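Local coordinates for protein Bpsl2520 (Burkholderia pseudomallei K96243, PDB 6F03) that is a putative exported protein and secreted antigen of the DUF2059 family, whose biochemical function is not established, at residues V160-Q163 / V164-V168; S138-E141 / I142-T146. All coordinates share one frame; numbering follows the deposited sequence.

How the contacts relate
Both are local contacts within the DUF2059 range, contact 1 inside the long helix 152-193 and contact 2 at the start of helix 139-150, where an i, i+3 capping box precedes the i to i+4 backbone bonds. The two helices follow each other in the chain. The contact centres are 25 Å apart and nearest atoms about 12 Å, so they do not touch, yet each meets the second subunit. Contact 1 is largely a surface contact, with one glutamine-aspartate bond along the helix, and Q161 and D167 bonded to tyrosines of the other subunit. Contact 2 is partly buried: I142 packs against helix 40-52, L145 against Y137 and the second subunit, and an acid pairs with a lysine of that subunit.

Contact 1: residues V160-Q163 / V164-V168; sequences VQDQ and VGRDV
The amide of Q163 reaches along the helix to the carboxylate of D167, one turn on, where NE2 of Q163 donates to OD1 of D167 over 3.1 Å with an N-H...O angle of 163°. The oxygen lies in the plane of the amide, whereas the donor arrives on the syn side of OD1 but 30° out of the carboxylate plane, the two groups being strongly turned against each other. A bend at chi2 swings the Q163 amide round to this partner. OE1 of Q163 lies 3.6 Å from NH2 of R166, with amide and guanidinium planes nearly perpendicular. The arginine folds back, bent at chi3 (-70°), and one face of the R166 guanidinium lies over D162 O, which sits 3.8 Å from the guanidinium plane, over its centre. NH1 of R166 lies 3.7 Å from CB of D162. Elsewhere Q161 brings NE2 to 4.0 Å from CB of V164. The helix is kinked where N of D162 and of Q163 lacks a bond to the preceding turn; the i to i+4 ladder then runs from V164 N...V160 O to D167 N...Q163 O.

Q161 bonds through OE1 to Y137 and NE2 to Y133, and D167 through OD2 to Y136, all of the second subunit. The face carrying Q161, V164 and V168, with D167 at its margin, thus lies against the tyrosine-rich end of that subunit's helix 119-136 and the turn after it.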
# COMPACT_ATOMS: atom_id res chain seq x y z
N VAL B 160 -15.52 7.80 7.92
CA VAL B 160 -14.34 8.22 8.67
C VAL B 160 -13.37 7.09 8.95
O VAL B 160 -12.19 7.36 9.23
CB VAL B 160 -14.73 8.91 9.99
CG1 VAL B 160 -15.71 10.06 9.74
CG2 VAL B 160 -15.30 7.90 10.99
N GLN B 161 -13.79 5.83 8.87
CA GLN B 161 -12.94 4.76 9.38
C GLN B 161 -11.60 4.70 8.64
O GLN B 161 -10.55 4.50 9.27
CB GLN B 161 -13.68 3.43 9.34
CG GLN B 161 -12.88 2.30 9.93
CD GLN B 161 -12.49 2.52 11.39
OE1 GLN B 161 -13.28 3.01 12.21
NE2 GLN B 161 -11.24 2.19 11.71
N ASP B 162 -11.60 4.92 7.33
CA ASP B 162 -10.32 4.97 6.62
C ASP B 162 -9.45 6.11 7.13
O ASP B 162 -8.23 5.96 7.27
CB ASP B 162 -10.52 5.10 5.11
CG ASP B 162 -10.89 3.77 4.45
OD1 ASP B 162 -10.54 2.70 5.01
OD2 ASP B 162 -11.52 3.78 3.37
N GLN B 163 -10.05 7.25 7.45
CA GLN B 163 -9.30 8.38 7.99
C GLN B 163 -8.65 8.02 9.32
O GLN B 163 -7.55 8.49 9.64
CB GLN B 163 -10.23 9.58 8.16
CG GLN B 163 -9.51 10.89 8.39
CD GLN B 163 -8.59 11.23 7.23
OE1 GLN B 163 -9.04 11.33 6.09
NE2 GLN B 163 -7.29 11.38 7.51
N VAL B 164 -9.33 7.20 10.13
CA VAL B 164 -8.78 6.76 11.42
C VAL B 164 -7.50 5.95 11.18
O VAL B 164 -6.47 6.16 11.83
CB VAL B 164 -9.83 5.95 12.21
CG1 VAL B 164 -9.23 5.31 13.44
CG2 VAL B 164 -11.00 6.84 12.60
N GLY B 165 -7.54 5.02 10.23
CA GLY B 165 -6.34 4.27 9.91
C GLY B 165 -5.20 5.14 9.41
O GLY B 165 -4.04 4.96 9.81
N ARG B 166 -5.49 6.11 8.54
CA ARG B 166 -4.42 6.93 7.99
C ARG B 166 -3.78 7.79 9.07
O ARG B 166 -2.54 7.94 9.10
CB ARG B 166 -4.96 7.79 6.85
CG ARG B 166 -5.05 7.00 5.56
CD ARG B 166 -5.24 7.89 4.36
NE ARG B 166 -6.57 8.50 4.34
CZ ARG B 166 -7.66 7.86 3.94
NH1 ARG B 166 -7.58 6.59 3.54
NH2 ARG B 166 -8.84 8.48 3.94
N ASP B 167 -4.59 8.37 9.96
CA ASP B 167 -4.07 9.20 11.03
C ASP B 167 -3.08 8.43 11.90
O ASP B 167 -2.02 8.96 12.29
CB ASP B 167 -5.22 9.72 11.89
CG ASP B 167 -5.76 11.06 11.40
OD1 ASP B 167 -5.77 11.29 10.16
OD2 ASP B 167 -6.23 11.86 12.25
N VAL B 168 -3.41 7.19 12.24
CA VAL B 168 -2.49 6.38 13.05
C VAL B 168 -1.17 6.16 12.31
O VAL B 168 -0.09 6.48 12.81
CB VAL B 168 -3.17 5.06 13.45
CG1 VAL B 168 -2.15 4.12 14.03
CG2 VAL B 168 -4.31 5.33 14.47

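Contact 2: residues S138-E141 / I142-T146; sequences STSE and IKDLT
A capping box closes the N-terminal end of helix 139-150, with S138 as N-cap and E141 as its partner three residues on. OG of S138 accepts from the backbone N of E141 at 3.2 Å, and OE1 of E141 accepts in return from the backbone N of S138 at 2.9 Å, an almost straight bond (171°) that meets the carboxylate from above its plane. The glutamate turns back to the helix start because CG sits beside its own backbone N (chi1 -70°), with the chain extended beyond it.

From the cap the first turn runs on through I142 N, which bonds to S138 O at 2.9 Å. CG1 of I142 lies against the same oxygen, 3.3 Å from S138 O, and the I142 side chain also packs on K42 and I46 of helix 40-52. K143 trails back with CG 3.4 Å from T139 O, and L145 sets CG 3.4 Å from E141 O. Within 142-146, T146 OG1 also donates to I142 O, at 2.9 Å; this carbonyl takes T146 N as well, the two donors coming from opposite faces of its plane.

OE1 of E141 additionally forms a salt bridge with K156 of the second subunit, and D144 OD2 bonds to T153 of that subunit. One carboxylate oxygen therefore serves both the cap and the subunit interface: it satisfies an amide at the helix start, while its negative charge near that end would probably suit the helix dipole and, with the lysine close by, tend to remain ionised.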
# COMPACT_ATOMS: atom_id res chain seq x y z
N SER B 138 -21.42 -15.64 4.98
CA SER B 138 -22.68 -16.31 4.73
C SER B 138 -23.77 -15.28 4.43
O SER B 138 -23.62 -14.09 4.71
CB SER B 138 -23.07 -17.17 5.94
OG SER B 138 -23.48 -16.35 7.04
N THR B 139 -24.87 -15.76 3.86
CA THR B 139 -26.02 -14.90 3.59
C THR B 139 -26.50 -14.18 4.84
O THR B 139 -26.84 -13.00 4.80
CB THR B 139 -27.17 -15.73 3.00
OG1 THR B 139 -26.72 -16.42 1.83
CG2 THR B 139 -28.31 -14.83 2.59
N SER B 140 -26.55 -14.87 5.97
CA SER B 140 -27.01 -14.21 7.18
C SER B 140 -26.00 -13.18 7.67
O SER B 140 -26.39 -12.14 8.21
CB SER B 140 -27.32 -15.27 8.25
OG SER B 140 -27.66 -14.68 9.49
N GLU B 141 -24.70 -13.44 7.49
CA GLU B 141 -23.71 -12.44 7.87
C GLU B 141 -23.77 -11.21 6.97
O GLU B 141 -23.60 -10.08 7.42
CB GLU B 141 -22.31 -13.04 7.86
CG GLU B 141 -22.05 -14.06 8.98
CD GLU B 141 -20.84 -14.96 8.72
OE1 GLU B 141 -20.34 -14.99 7.57
OE2 GLU B 141 -20.38 -15.63 9.67
N ILE B 142 -24.01 -11.43 5.68
CA ILE B 142 -24.19 -10.30 4.77
C ILE B 142 -25.38 -9.44 5.20
O ILE B 142 -25.34 -8.20 5.10
CB ILE B 142 -24.31 -10.81 3.32
CG1 ILE B 142 -22.95 -11.39 2.90
CG2 ILE B 142 -24.76 -9.71 2.38
CD1 ILE B 142 -23.02 -12.34 1.72
N LYS B 143 -26.46 -10.07 5.66
CA LYS B 143 -27.60 -9.28 6.11
C LYS B 143 -27.29 -8.52 7.40
O LYS B 143 -27.66 -7.34 7.52
CB LYS B 143 -28.83 -10.17 6.28
CG LYS B 143 -29.39 -10.69 4.96
CD LYS B 143 -30.69 -11.48 5.20
CE LYS B 143 -31.28 -12.00 3.90
NZ LYS B 143 -32.38 -12.96 4.16
N ASP B 144 -26.61 -9.15 8.36
CA ASP B 144 -26.18 -8.42 9.55
C ASP B 144 -25.31 -7.22 9.17
O ASP B 144 -25.47 -6.14 9.75
CB ASP B 144 -25.38 -9.32 10.51
CG ASP B 144 -26.21 -10.43 11.15
OD1 ASP B 144 -27.46 -10.37 11.11
OD2 ASP B 144 -25.59 -11.38 11.69
N LEU B 145 -24.35 -7.41 8.25
CA LEU B 145 -23.49 -6.31 7.83
C LEU B 145 -24.29 -5.15 7.28
O LEU B 145 -24.00 -3.99 7.56
CB LEU B 145 -22.49 -6.78 6.76
CG LEU B 145 -21.32 -7.56 7.31
CD1 LEU B 145 -20.45 -8.05 6.17
CD2 LEU B 145 -20.55 -6.63 8.25
N THR B 146 -25.28 -5.45 6.44
CA THR B 146 -26.09 -4.40 5.86
C THR B 146 -26.81 -3.60 6.94
O THR B 146 -26.89 -2.36 6.87
CB THR B 146 -27.08 -5.00 4.87
OG1 THR B 146 -26.35 -5.79 3.92
CG2 THR B 146 -27.85 -3.91 4.12